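PDB 1BVP: bluetongue virus COAT protein VP7 from Bluetongue virus, which forms the trimeric capsomers that assemble on the VP3 scaffold as the outer layer of the bluetongue virus core and probably takes part in host cell receptor binding. Local coordinates for residues Asn38-Leu43 against Thr85-Thr90; Tyr126-Glu131 against Asn179-Ile184; Ala206-Ser211 against Gln239-Gln244; Ile267-Ser272 against Thr315-Tyr320. All coordinates share one frame; numbering follows the deposited sequence.

Interaction 1 of 4, residues Asn38-Leu43 against Thr85-Thr90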
loop_
_atom_site.group_PDB
_atom_site.type_symbol
_atom_site.label_atom_id
_atom_site.label_comp_id
_atom_site.label_asym_id
_atom_site.label_seq_id
_atom_site.Cartn_x
_atom_site.Cartn_y
_atom_site.Cartn_z
ATOM N N ASN A 38 13.096 22.512 -29.450
ATOM C CA ASN A 38 13.065 23.514 -30.487
ATOM C C ASN A 38 11.960 24.553 -30.130
ATOM O O ASN A 38 12.252 25.747 -30.064
ATOM C CB ASN A 38 12.892 22.837 -31.871
ATOM C CG ASN A 38 12.812 23.850 -33.041
ATOM O OD1 ASN A 38 13.839 24.308 -33.515
ATOM N ND2 ASN A 38 11.594 24.169 -33.519
ATOM N N ARG A 39 10.723 24.124 -29.837
ATOM C CA ARG A 39 9.666 25.092 -29.487
ATOM C C ARG A 39 10.080 25.923 -28.283
ATOM O O ARG A 39 9.979 27.145 -28.275
ATOM C CB ARG A 39 8.365 24.398 -29.146
ATOM C CG ARG A 39 7.383 24.338 -30.263
ATOM C CD ARG A 39 7.010 25.713 -30.757
ATOM N NE ARG A 39 5.759 26.206 -30.196
ATOM C CZ ARG A 39 5.099 27.257 -30.676
ATOM N NH1 ARG A 39 5.580 27.921 -31.715
ATOM N NH2 ARG A 39 3.942 27.633 -30.138
ATOM N N TYR A 40 10.594 25.234 -27.277
ATOM C CA TYR A 40 11.017 25.864 -26.063
ATOM C C TYR A 40 12.062 26.945 -26.301
ATOM O O TYR A 40 11.855 28.091 -25.923
ATOM C CB TYR A 40 11.540 24.808 -25.106
ATOM C CG TYR A 40 11.912 25.374 -23.762
ATOM C CD1 TYR A 40 10.918 25.775 -22.851
ATOM C CD2 TYR A 40 13.252 25.571 -23.419
ATOM C CE1 TYR A 40 11.266 26.368 -21.639
ATOM C CE2 TYR A 40 13.608 26.154 -22.213
ATOM C CZ TYR A 40 12.617 26.549 -21.335
ATOM O OH TYR A 40 12.982 27.130 -20.155
ATOM N N ASN A 41 13.190 26.595 -26.913
ATOM C CA ASN A 41 14.243 27.574 -27.184
ATOM C C ASN A 41 13.718 28.754 -28.029
ATOM O O ASN A 41 14.059 29.919 -27.789
ATOM C CB ASN A 41 15.430 26.896 -27.847
ATOM C CG ASN A 41 16.244 26.075 -26.867
ATOM O OD1 ASN A 41 17.033 25.230 -27.258
ATOM N ND2 ASN A 41 16.075 26.343 -25.575
ATOM N N GLY A 42 12.788 28.472 -28.928
ATOM C CA GLY A 42 12.249 29.535 -29.744
ATOM C C GLY A 42 11.416 30.582 -29.034
ATOM O O GLY A 42 11.594 31.770 -29.280
ATOM N N LEU A 43 10.474 30.148 -28.203
ATOM C CA LEU A 43 9.595 31.068 -27.477
ATOM C C LEU A 43 10.216 31.665 -26.218
ATOM O O LEU A 43 9.730 32.655 -25.676
ATOM C CB LEU A 43 8.313 30.342 -27.072
ATOM C CG LEU A 43 7.310 29.907 -28.132
ATOM C CD1 LEU A 43 6.130 29.280 -27.427
ATOM C CD2 LEU A 43 6.841 31.107 -28.912
ATOM N N THR A 85 15.155 32.033 -13.649
ATOM C CA THR A 85 14.022 32.935 -13.742
ATOM C C THR A 85 12.943 32.206 -14.518
ATOM O O THR A 85 13.174 31.740 -15.622
ATOM C CB THR A 85 14.411 34.231 -14.433
ATOM O OG1 THR A 85 15.588 34.745 -13.790
ATOM C CG2 THR A 85 13.285 35.262 -14.316
ATOM N N GLN A 86 11.783 32.044 -13.918
ATOM C CA GLN A 86 10.705 31.340 -14.577
ATOM C C GLN A 86 10.208 32.073 -15.820
ATOM O O GLN A 86 9.961 33.273 -15.779
ATOM C CB GLN A 86 9.571 31.096 -13.571
ATOM C CG GLN A 86 8.251 30.601 -14.149
ATOM C CD GLN A 86 7.217 30.300 -13.076
ATOM O OE1 GLN A 86 7.373 30.708 -11.923
ATOM N NE2 GLN A 86 6.164 29.590 -13.443
ATOM N N HIS A 87 10.016 31.318 -16.902
ATOM C CA HIS A 87 9.530 31.840 -18.175
ATOM C C HIS A 87 8.118 31.470 -18.370
ATOM O O HIS A 87 7.830 30.357 -18.767
ATOM C CB HIS A 87 10.340 31.285 -19.334
ATOM C CG HIS A 87 11.778 31.652 -19.251
ATOM N ND1 HIS A 87 12.254 32.863 -19.708
ATOM C CD2 HIS A 87 12.811 31.058 -18.601
ATOM C CE1 HIS A 87 13.514 33.010 -19.325
ATOM N NE2 HIS A 87 13.875 31.929 -18.654
ATOM N N MET A 88 7.252 32.451 -18.186
ATOM C CA MET A 88 5.814 32.278 -18.313
ATOM C C MET A 88 5.354 31.839 -19.707
ATOM O O MET A 88 4.288 31.219 -19.853
ATOM C CB MET A 88 5.126 33.577 -17.903
ATOM C CG MET A 88 5.638 34.128 -16.572
ATOM S SD MET A 88 5.313 32.972 -15.226
ATOM C CE MET A 88 3.433 32.807 -15.327
ATOM N N ALA A 89 6.157 32.137 -20.730
ATOM C CA ALA A 89 5.813 31.738 -22.099
ATOM C C ALA A 89 5.771 30.213 -22.291
ATOM O O ALA A 89 5.268 29.735 -23.319
ATOM C CB ALA A 89 6.804 32.329 -23.071
ATOM N N THR A 90 6.315 29.459 -21.324
ATOM C CA THR A 90 6.356 28.003 -21.399
ATOM C C THR A 90 4.976 27.393 -21.617
ATOM O O THR A 90 4.829 26.385 -22.314
ATOM C CB THR A 90 7.024 27.424 -20.182
ATOM O OG1 THR A 90 8.328 28.009 -20.020
ATOM C CG2 THR A 90 7.185 25.948 -20.324
#
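The Tyr-40 ring turns its edge, near the ring plane, to the hydroxyl of Thr-90, with CE1 3.7 Å from OG1, while Tyr-40 OH approaches the imidazole of His-87 obliquely, 4.2 Å from CD2. A third flat group, the guanidinium of Arg-39, has Leu-43 CD1 over one face within the same helix. The contact sets the last turns of helix 27-44 against a type I beta turn, His-87 to Thr-90, in the helical domain of VP7; this turn leads into helix 90-94. Tyr-40 reaches the turn because its CG stands anti to the backbone N (chi1 -176°), which carries the ring off the helix past Thr-90. The phenol oxygen is held by Asp-67 of helix 55-73 and by Arg-46, and Asp-67 also receives the backbone N-H of His-87, tying ring and turn to one carboxylate. At the more exposed margin, Ala-89 CB rests 3.9 Å from Leu-43 O. The turn is closed by His-87 O, which accepts both from Thr-90 N at 3.1 Å and, in the carbonyl plane with a C=O...donor angle of 154°, from Thr-90 OG1 at 2.7 Å.

Interaction 2 of 4, residues Tyr126-Glu131 against Asn179-Ile184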
loop_
_atom_site.group_PDB
_atom_site.type_symbol
_atom_site.label_atom_id
_atom_site.label_comp_id
_atom_site.label_asym_id
_atom_site.label_seq_id
_atom_site.Cartn_x
_atom_site.Cartn_y
_atom_site.Cartn_z
ATOM N N TYR A 126 -7.811 4.997 9.652
ATOM C CA TYR A 126 -7.808 4.960 11.095
ATOM C C TYR A 126 -9.010 4.321 11.749
ATOM O O TYR A 126 -9.954 3.918 11.068
ATOM C CB TYR A 126 -7.615 6.356 11.610
ATOM C CG TYR A 126 -6.497 7.066 10.910
ATOM C CD1 TYR A 126 -5.196 6.501 10.824
ATOM C CD2 TYR A 126 -6.727 8.328 10.350
ATOM C CE1 TYR A 126 -4.140 7.213 10.186
ATOM C CE2 TYR A 126 -5.701 9.054 9.715
ATOM C CZ TYR A 126 -4.418 8.508 9.633
ATOM O OH TYR A 126 -3.476 9.313 9.013
ATOM N N GLY A 127 -8.946 4.209 13.078
ATOM C CA GLY A 127 -10.019 3.598 13.834
ATOM C C GLY A 127 -11.304 4.385 13.689
ATOM O O GLY A 127 -11.296 5.635 13.661
ATOM N N PHE A 128 -12.415 3.657 13.617
ATOM C CA PHE A 128 -13.706 4.296 13.467
ATOM C C PHE A 128 -13.982 5.338 14.551
ATOM O O PHE A 128 -14.651 6.337 14.307
ATOM C CB PHE A 128 -14.803 3.245 13.441
ATOM C CG PHE A 128 -16.146 3.811 13.113
ATOM C CD1 PHE A 128 -16.972 4.309 14.113
ATOM C CD2 PHE A 128 -16.591 3.856 11.813
ATOM C CE1 PHE A 128 -18.213 4.837 13.816
ATOM C CE2 PHE A 128 -17.842 4.387 11.508
ATOM C CZ PHE A 128 -18.650 4.873 12.514
ATOM N N PHE A 129 -13.458 5.105 15.750
ATOM C CA PHE A 129 -13.657 6.015 16.887
ATOM C C PHE A 129 -12.433 6.787 17.280
ATOM O O PHE A 129 -12.286 7.162 18.431
ATOM C CB PHE A 129 -14.132 5.254 18.119
ATOM C CG PHE A 129 -15.441 4.576 17.939
ATOM C CD1 PHE A 129 -16.630 5.313 17.996
ATOM C CD2 PHE A 129 -15.492 3.204 17.673
ATOM C CE1 PHE A 129 -17.882 4.683 17.778
ATOM C CE2 PHE A 129 -16.710 2.570 17.463
ATOM C CZ PHE A 129 -17.917 3.313 17.510
ATOM N N LEU A 130 -11.552 7.047 16.334
ATOM C CA LEU A 130 -10.359 7.794 16.638
ATOM C C LEU A 130 -10.661 9.169 17.233
ATOM O O LEU A 130 -9.957 9.639 18.120
ATOM C CB LEU A 130 -9.534 7.971 15.374
ATOM C CG LEU A 130 -8.209 8.710 15.599
ATOM C CD1 LEU A 130 -7.116 7.716 15.982
ATOM C CD2 LEU A 130 -7.829 9.484 14.344
ATOM N N GLU A 131 -11.727 9.812 16.788
ATOM C CA GLU A 131 -11.973 11.144 17.304
ATOM C C GLU A 131 -12.991 11.225 18.411
ATOM O O GLU A 131 -13.996 11.911 18.292
ATOM C CB GLU A 131 -12.312 12.093 16.169
ATOM C CG GLU A 131 -11.247 12.109 15.095
ATOM C CD GLU A 131 -11.453 13.191 14.056
ATOM O OE1 GLU A 131 -12.628 13.485 13.717
ATOM O OE2 GLU A 131 -10.422 13.740 13.591
ATOM N N ASN A 179 -18.062 10.291 11.028
ATOM C CA ASN A 179 -17.618 9.842 9.700
ATOM C C ASN A 179 -18.849 9.866 8.799
ATOM O O ASN A 179 -19.875 10.508 9.133
ATOM C CB ASN A 179 -17.028 8.431 9.760
ATOM C CG ASN A 179 -15.985 8.267 10.897
ATOM O OD1 ASN A 179 -15.911 7.214 11.549
ATOM N ND2 ASN A 179 -15.196 9.318 11.147
ATOM N N ASP A 180 -18.787 9.204 7.660
ATOM C CA ASP A 180 -19.963 9.237 6.803
ATOM C C ASP A 180 -19.794 7.930 6.077
ATOM O O ASP A 180 -19.588 7.878 4.864
ATOM C CB ASP A 180 -19.873 10.492 5.904
ATOM C CG ASP A 180 -21.001 10.599 4.881
ATOM O OD1 ASP A 180 -22.022 9.861 4.965
ATOM O OD2 ASP A 180 -20.833 11.433 3.954
ATOM N N PRO A 181 -19.854 6.837 6.839
ATOM C CA PRO A 181 -19.683 5.499 6.302
ATOM C C PRO A 181 -20.740 5.031 5.346
ATOM O O PRO A 181 -21.855 5.518 5.358
ATOM C CB PRO A 181 -19.626 4.645 7.563
ATOM C CG PRO A 181 -20.587 5.291 8.423
ATOM C CD PRO A 181 -20.270 6.764 8.249
ATOM N N MET A 182 -20.325 4.137 4.462
ATOM C CA MET A 182 -21.188 3.525 3.481
ATOM C C MET A 182 -21.391 2.107 3.972
ATOM O O MET A 182 -22.436 1.495 3.735
ATOM C CB MET A 182 -20.502 3.510 2.123
ATOM C CG MET A 182 -20.532 4.849 1.411
ATOM S SD MET A 182 -19.739 4.814 -0.194
ATOM C CE MET A 182 -20.820 3.748 -1.184
ATOM N N MET A 183 -20.370 1.569 4.627
ATOM C CA MET A 183 -20.467 0.235 5.167
ATOM C C MET A 183 -19.494 0.145 6.343
ATOM O O MET A 183 -18.464 0.812 6.334
ATOM C CB MET A 183 -20.157 -0.796 4.104
ATOM C CG MET A 183 -20.823 -2.109 4.350
ATOM S SD MET A 183 -22.560 -2.017 3.965
ATOM C CE MET A 183 -22.818 -3.661 3.515
ATOM N N ILE A 184 -19.887 -0.584 7.390
ATOM C CA ILE A 184 -19.078 -0.744 8.596
ATOM C C ILE A 184 -18.950 -2.230 8.780
ATOM O O ILE A 184 -19.945 -2.946 8.689
ATOM C CB ILE A 184 -19.775 -0.117 9.831
ATOM C CG1 ILE A 184 -20.188 1.311 9.491
ATOM C CG2 ILE A 184 -18.829 -0.084 11.035
ATOM C CD1 ILE A 184 -20.750 2.065 10.610
#
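Phe-128 and Asn-179 meet where the loop before strand 134-136 packs on the approach to strand 183-195, in the beta domain of VP7. The tight part is the Phe-128 ring against Ile-184, whose CD1 comes in obliquely to 3.8 Å from Phe-128 CE2. Packing is looser at the ring edge, where Pro-181 CG sits near the ring plane, 4.2 Å from Phe-128 CE2. CG of Phe-128 is anti to the backbone N (chi1 -173°), and this swings the ring from the type I turn Gly-127 to Leu-130 toward residues 179-184. Within the loop, Phe-128 CD1 stands over the centre of the Phe-129 ring, 3.6 Å above its plane. The solvent side belongs to Asn-179, an exposed residue whose amide stands almost upright on one face of the Phe-128 ring, the two planes 88° apart. Its CG is 4.1 Å from Phe-128 O. Beyond the pair, Tyr-250 of strand 241-252 stacks edge-to-face with Phe-128, and Val-247 of that strand touches both Phe-128 and Ile-184. Met-182 and Met-183 form a classic beta bulge opposite Ile-251, while the backbone of Ile-184 pairs with Trp-225 of strand 223-225.

Interaction 3 of 4, residues Ala206-Ser211 against Gln239-Gln244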
loop_
_atom_site.group_PDB
_atom_site.type_symbol
_atom_site.label_atom_id
_atom_site.label_comp_id
_atom_site.label_asym_id
_atom_site.label_seq_id
_atom_site.Cartn_x
_atom_site.Cartn_y
_atom_site.Cartn_z
ATOM N N ALA A 206 -22.981 -18.301 27.763
ATOM C CA ALA A 206 -23.312 -18.402 26.342
ATOM C C ALA A 206 -24.820 -18.174 26.226
ATOM O O ALA A 206 -25.569 -18.464 27.155
ATOM C CB ALA A 206 -22.944 -19.781 25.798
ATOM N N GLY A 207 -25.274 -17.620 25.113
ATOM C CA GLY A 207 -26.705 -17.418 24.974
ATOM C C GLY A 207 -27.036 -16.019 24.537
ATOM O O GLY A 207 -28.154 -15.758 24.086
ATOM N N VAL A 208 -26.072 -15.114 24.703
ATOM C CA VAL A 208 -26.233 -13.719 24.299
ATOM C C VAL A 208 -26.304 -13.688 22.784
ATOM O O VAL A 208 -25.636 -14.487 22.104
ATOM C CB VAL A 208 -25.025 -12.876 24.713
ATOM C CG1 VAL A 208 -25.313 -11.408 24.461
ATOM C CG2 VAL A 208 -24.714 -13.102 26.166
ATOM N N THR A 209 -27.116 -12.786 22.251
ATOM C CA THR A 209 -27.240 -12.664 20.809
ATOM C C THR A 209 -27.133 -11.225 20.331
ATOM O O THR A 209 -27.432 -10.281 21.069
ATOM C CB THR A 209 -28.578 -13.245 20.262
ATOM O OG1 THR A 209 -29.689 -12.448 20.709
ATOM C CG2 THR A 209 -28.744 -14.683 20.680
ATOM N N VAL A 210 -26.644 -11.088 19.100
ATOM C CA VAL A 210 -26.513 -9.803 18.409
ATOM C C VAL A 210 -27.235 -10.033 17.077
ATOM O O VAL A 210 -27.119 -11.103 16.467
ATOM C CB VAL A 210 -25.028 -9.415 18.149
ATOM C CG1 VAL A 210 -24.971 -8.095 17.404
ATOM C CG2 VAL A 210 -24.278 -9.273 19.467
ATOM N N SER A 211 -28.088 -9.101 16.693
ATOM C CA SER A 211 -28.803 -9.261 15.445
ATOM C C SER A 211 -28.735 -7.933 14.696
ATOM O O SER A 211 -28.682 -6.843 15.318
ATOM C CB SER A 211 -30.251 -9.689 15.694
ATOM O OG SER A 211 -31.034 -8.590 16.138
ATOM N N GLN A 239 -27.779 -13.757 34.244
ATOM C CA GLN A 239 -26.629 -13.096 34.853
ATOM C C GLN A 239 -26.238 -11.912 33.993
ATOM O O GLN A 239 -26.661 -11.824 32.837
ATOM C CB GLN A 239 -25.440 -14.036 34.847
ATOM C CG GLN A 239 -25.433 -15.116 35.877
ATOM C CD GLN A 239 -24.047 -15.703 35.982
ATOM O OE1 GLN A 239 -23.082 -14.987 36.273
ATOM N NE2 GLN A 239 -23.922 -16.982 35.684
ATOM N N ASN A 240 -25.393 -11.032 34.525
ATOM C CA ASN A 240 -24.919 -9.897 33.732
ATOM C C ASN A 240 -24.032 -10.433 32.598
ATOM O O ASN A 240 -23.352 -11.477 32.739
ATOM C CB ASN A 240 -24.070 -8.933 34.546
ATOM C CG ASN A 240 -24.707 -8.544 35.819
ATOM O OD1 ASN A 240 -24.381 -9.103 36.853
ATOM N ND2 ASN A 240 -25.625 -7.598 35.772
ATOM N N ALA A 241 -24.027 -9.693 31.492
ATOM C CA ALA A 241 -23.244 -10.052 30.324
ATOM C C ALA A 241 -22.558 -8.837 29.724
ATOM O O ALA A 241 -22.986 -7.690 29.932
ATOM C CB ALA A 241 -24.139 -10.705 29.277
ATOM N N MET A 242 -21.446 -9.092 29.037
ATOM C CA MET A 242 -20.712 -8.042 28.326
ATOM C C MET A 242 -20.318 -8.519 26.931
ATOM O O MET A 242 -19.901 -9.681 26.758
ATOM C CB MET A 242 -19.470 -7.623 29.083
ATOM C CG MET A 242 -19.769 -6.591 30.080
ATOM S SD MET A 242 -18.307 -5.859 30.735
ATOM C CE MET A 242 -18.306 -4.279 29.775
ATOM N N VAL A 243 -20.539 -7.685 25.916
ATOM C CA VAL A 243 -20.100 -8.076 24.573
ATOM C C VAL A 243 -19.227 -6.978 24.016
ATOM O O VAL A 243 -19.412 -5.802 24.406
ATOM C CB VAL A 243 -21.282 -8.325 23.577
ATOM C CG1 VAL A 243 -22.257 -9.315 24.154
ATOM C CG2 VAL A 243 -21.979 -7.042 23.225
ATOM N N GLN A 244 -18.189 -7.353 23.250
ATOM C CA GLN A 244 -17.389 -6.314 22.569
ATOM C C GLN A 244 -17.747 -6.344 21.106
ATOM O O GLN A 244 -18.085 -7.403 20.555
ATOM C CB GLN A 244 -15.891 -6.437 22.729
ATOM C CG GLN A 244 -15.208 -7.347 21.800
ATOM C CD GLN A 244 -13.707 -7.283 21.996
ATOM O OE1 GLN A 244 -13.233 -6.448 22.752
ATOM N NE2 GLN A 244 -12.950 -8.161 21.323
#
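This is a small, wholly buried apolar contact between the two facing sheets of the beta domain, whose antiparallel sandwich has the jelly-roll topology known from VP7. Val-208, at the entry to strand 209-212, lies against Ala-241 and Val-243 at the start of strand 241-252. The two backbones belong to different sheets: Thr-209 and Ser-211 pair with His-234 and His-232 of strand 231-234, whereas Ala-241 pairs with Leu-163 and Met-242 with Ile-191. What joins the segments is therefore side-chain packing, with the CA atoms of Val-208 and Ala-241 7.7 Å apart. Val-208 and Val-210 point toward the facing segment, Thr-209 between them away; in the same manner Ala-241 and Val-243 point inward, while Met-242 points away and touches Ile-191 and Phe-194 of strand 183-195. Val-210 packs on Trp-188 of that same strand, and Val-243 also rests on Val-161. Val-208 is the residue that straddles its two partners, one methyl for each. With chi1 at -172°, CG1 is anti to the backbone N and CG2 anti to the carbonyl carbon, and the fork opens along strand 241-252. CG2 of Val-208 meets the methyl of Ala-241, CB, at 4.0 Å, and CG1 of Val-208 reaches Val-243 CG1 at 3.7 Å.

Interaction 4 of 4, residues Ile267-Ser272 against Thr315-Tyr320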
loop_
_atom_site.group_PDB
_atom_site.type_symbol
_atom_site.label_atom_id
_atom_site.label_comp_id
_atom_site.label_asym_id
_atom_site.label_seq_id
_atom_site.Cartn_x
_atom_site.Cartn_y
_atom_site.Cartn_z
ATOM N N ILE A 267 4.649 10.674 -3.121
ATOM C CA ILE A 267 4.736 11.621 -2.024
ATOM C C ILE A 267 6.090 11.465 -1.330
ATOM O O ILE A 267 6.785 12.452 -1.070
ATOM C CB ILE A 267 3.600 11.386 -1.009
ATOM C CG1 ILE A 267 2.304 11.942 -1.591
ATOM C CG2 ILE A 267 3.907 12.144 0.299
ATOM C CD1 ILE A 267 1.087 11.497 -0.930
ATOM N N PHE A 268 6.484 10.229 -1.051
ATOM C CA PHE A 268 7.778 9.986 -0.407
ATOM C C PHE A 268 8.946 10.567 -1.211
ATOM O O PHE A 268 9.885 11.127 -0.652
ATOM C CB PHE A 268 8.017 8.488 -0.196
ATOM C CG PHE A 268 9.378 8.180 0.355
ATOM C CD1 PHE A 268 9.719 8.542 1.650
ATOM C CD2 PHE A 268 10.350 7.569 -0.437
ATOM C CE1 PHE A 268 11.014 8.299 2.147
ATOM C CE2 PHE A 268 11.642 7.325 0.046
ATOM C CZ PHE A 268 11.971 7.695 1.345
ATOM N N ASN A 269 8.907 10.346 -2.519
ATOM C CA ASN A 269 9.930 10.838 -3.414
ATOM C C ASN A 269 10.028 12.361 -3.354
ATOM O O ASN A 269 11.119 12.898 -3.284
ATOM C CB ASN A 269 9.625 10.388 -4.842
ATOM C CG ASN A 269 10.785 10.667 -5.805
ATOM O OD1 ASN A 269 10.576 11.102 -6.941
ATOM N ND2 ASN A 269 12.012 10.437 -5.340
ATOM N N VAL A 270 8.890 13.049 -3.411
ATOM C CA VAL A 270 8.830 14.521 -3.349
ATOM C C VAL A 270 9.402 15.087 -2.047
ATOM O O VAL A 270 10.111 16.085 -2.056
ATOM C CB VAL A 270 7.367 15.015 -3.422
ATOM C CG1 VAL A 270 7.289 16.486 -3.082
ATOM C CG2 VAL A 270 6.741 14.688 -4.778
ATOM N N TYR A 271 9.073 14.467 -0.916
ATOM C CA TYR A 271 9.545 14.976 0.368
ATOM C C TYR A 271 10.915 14.523 0.809
ATOM O O TYR A 271 11.380 14.924 1.862
ATOM C CB TYR A 271 8.501 14.764 1.458
ATOM C CG TYR A 271 7.257 15.616 1.276
ATOM C CD1 TYR A 271 7.261 16.963 1.611
ATOM C CD2 TYR A 271 6.084 15.084 0.733
ATOM C CE1 TYR A 271 6.127 17.780 1.408
ATOM C CE2 TYR A 271 4.941 15.895 0.526
ATOM C CZ TYR A 271 4.984 17.236 0.869
ATOM O OH TYR A 271 3.872 18.033 0.681
ATOM N N SER A 272 11.576 13.698 0.012
ATOM C CA SER A 272 12.932 13.290 0.353
ATOM C C SER A 272 13.827 14.512 0.258
ATOM O O SER A 272 13.574 15.482 -0.497
ATOM C CB SER A 272 13.445 12.216 -0.570
ATOM O OG SER A 272 12.743 11.043 -0.289
ATOM N N THR A 315 8.288 13.457 -10.585
ATOM C CA THR A 315 9.023 13.282 -11.820
ATOM C C THR A 315 10.177 14.300 -11.872
ATOM O O THR A 315 11.321 13.935 -12.178
ATOM C CB THR A 315 8.103 13.474 -13.021
ATOM O OG1 THR A 315 7.004 12.574 -12.898
ATOM C CG2 THR A 315 8.833 13.156 -14.330
ATOM N N LEU A 316 9.908 15.564 -11.550
ATOM C CA LEU A 316 10.980 16.559 -11.560
ATOM C C LEU A 316 12.117 16.149 -10.622
ATOM O O LEU A 316 13.295 16.412 -10.915
ATOM C CB LEU A 316 10.464 17.940 -11.191
ATOM C CG LEU A 316 11.460 19.103 -11.245
ATOM C CD1 LEU A 316 11.813 19.397 -12.687
ATOM C CD2 LEU A 316 10.820 20.363 -10.630
ATOM N N ALA A 317 11.790 15.450 -9.533
ATOM C CA ALA A 317 12.829 15.001 -8.592
ATOM C C ALA A 317 13.697 13.975 -9.275
ATOM O O ALA A 317 14.919 13.946 -9.072
ATOM C CB ALA A 317 12.238 14.422 -7.363
ATOM N N ASP A 318 13.076 13.112 -10.073
ATOM C CA ASP A 318 13.859 12.113 -10.797
ATOM C C ASP A 318 14.774 12.793 -11.811
ATOM O O ASP A 318 15.936 12.413 -11.945
ATOM C CB ASP A 318 12.964 11.142 -11.519
ATOM C CG ASP A 318 12.205 10.245 -10.584
ATOM O OD1 ASP A 318 12.703 9.939 -9.473
ATOM O OD2 ASP A 318 11.128 9.803 -11.012
ATOM N N VAL A 319 14.256 13.803 -12.515
ATOM C CA VAL A 319 15.069 14.541 -13.475
ATOM C C VAL A 319 16.243 15.172 -12.732
ATOM O O VAL A 319 17.385 15.072 -13.176
ATOM C CB VAL A 319 14.270 15.651 -14.192
ATOM C CG1 VAL A 319 15.223 16.539 -14.994
ATOM C CG2 VAL A 319 13.242 15.032 -15.118
ATOM N N TYR A 320 15.962 15.766 -11.571
ATOM C CA TYR A 320 16.996 16.401 -10.761
ATOM C C TYR A 320 18.083 15.396 -10.469
ATOM O O TYR A 320 19.293 15.680 -10.528
ATOM C CB TYR A 320 16.409 16.866 -9.435
ATOM C CG TYR A 320 17.390 17.626 -8.560
ATOM C CD1 TYR A 320 17.529 19.021 -8.678
ATOM C CD2 TYR A 320 18.184 16.962 -7.607
ATOM C CE1 TYR A 320 18.439 19.749 -7.861
ATOM C CE2 TYR A 320 19.101 17.676 -6.793
ATOM C CZ TYR A 320 19.215 19.064 -6.929
ATOM O OH TYR A 320 20.095 19.774 -6.136
#
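Asn-269 and Ala-317 face each other from two helical turns, one near the end of helix 263-271 and the other inside helix 304-323, with their CA atoms 7.2 Å apart. The contact is narrow and buried, carried by the side chain of Asn-269 against Ala-317 and Asp-318. CG of Asn-269 is anti to the backbone N (chi1 -170°), which carries the amide across to the longer helix. There the amide carbon CG comes within 4.3 Å of Ala-317 CB and 4.2 Å of Asp-318 OD1. The amide and carboxylate planes are 31° from parallel. The small methyl of Ala-317 lets the amide lie close to the helix, and the carboxylate of Asp-318 flanks it. That carboxylate is engaged through OD2 in a salt bridge with Arg-111 of the second subunit, whose side chain also packs on Asn-269, so the pair lies at the trimer interface. On the 267-272 side, Ser-272 OG donates to Phe-268 O at 2.9 Å, tilted 31° from the carbonyl plane, and sits over one face of the Phe-268 ring. In the helical domain around the contact, Arg-274 touches both Ala-317 and Asp-318, and Trp-278 of helix 276-286 also packs on Ala-317. Leu-316 and Val-319 turn to helix 55-73, and Thr-315 to helix 2-15.

How the interactions relate
The four contacts are divided between the two domains of VP7: interactions 1 and 4 lie in the helical domain, their centres about 23 Å apart, and interactions 2 and 3 in the beta domain, about 24 Å apart. Interactions 1 and 3 mark far ends of the elongated chain, with about 72 Å between centres. Helix 55-73 borders both helical contacts, while interactions 2 and 3 reach one sheet through its neighbouring strands 183-195 and 241-252. Residues of interactions 2 and 4, whose centres are about 33 Å apart, both touch the second subunit, bringing trimer contacts to each domain; interaction 1 is touched by no other chain of the trimer.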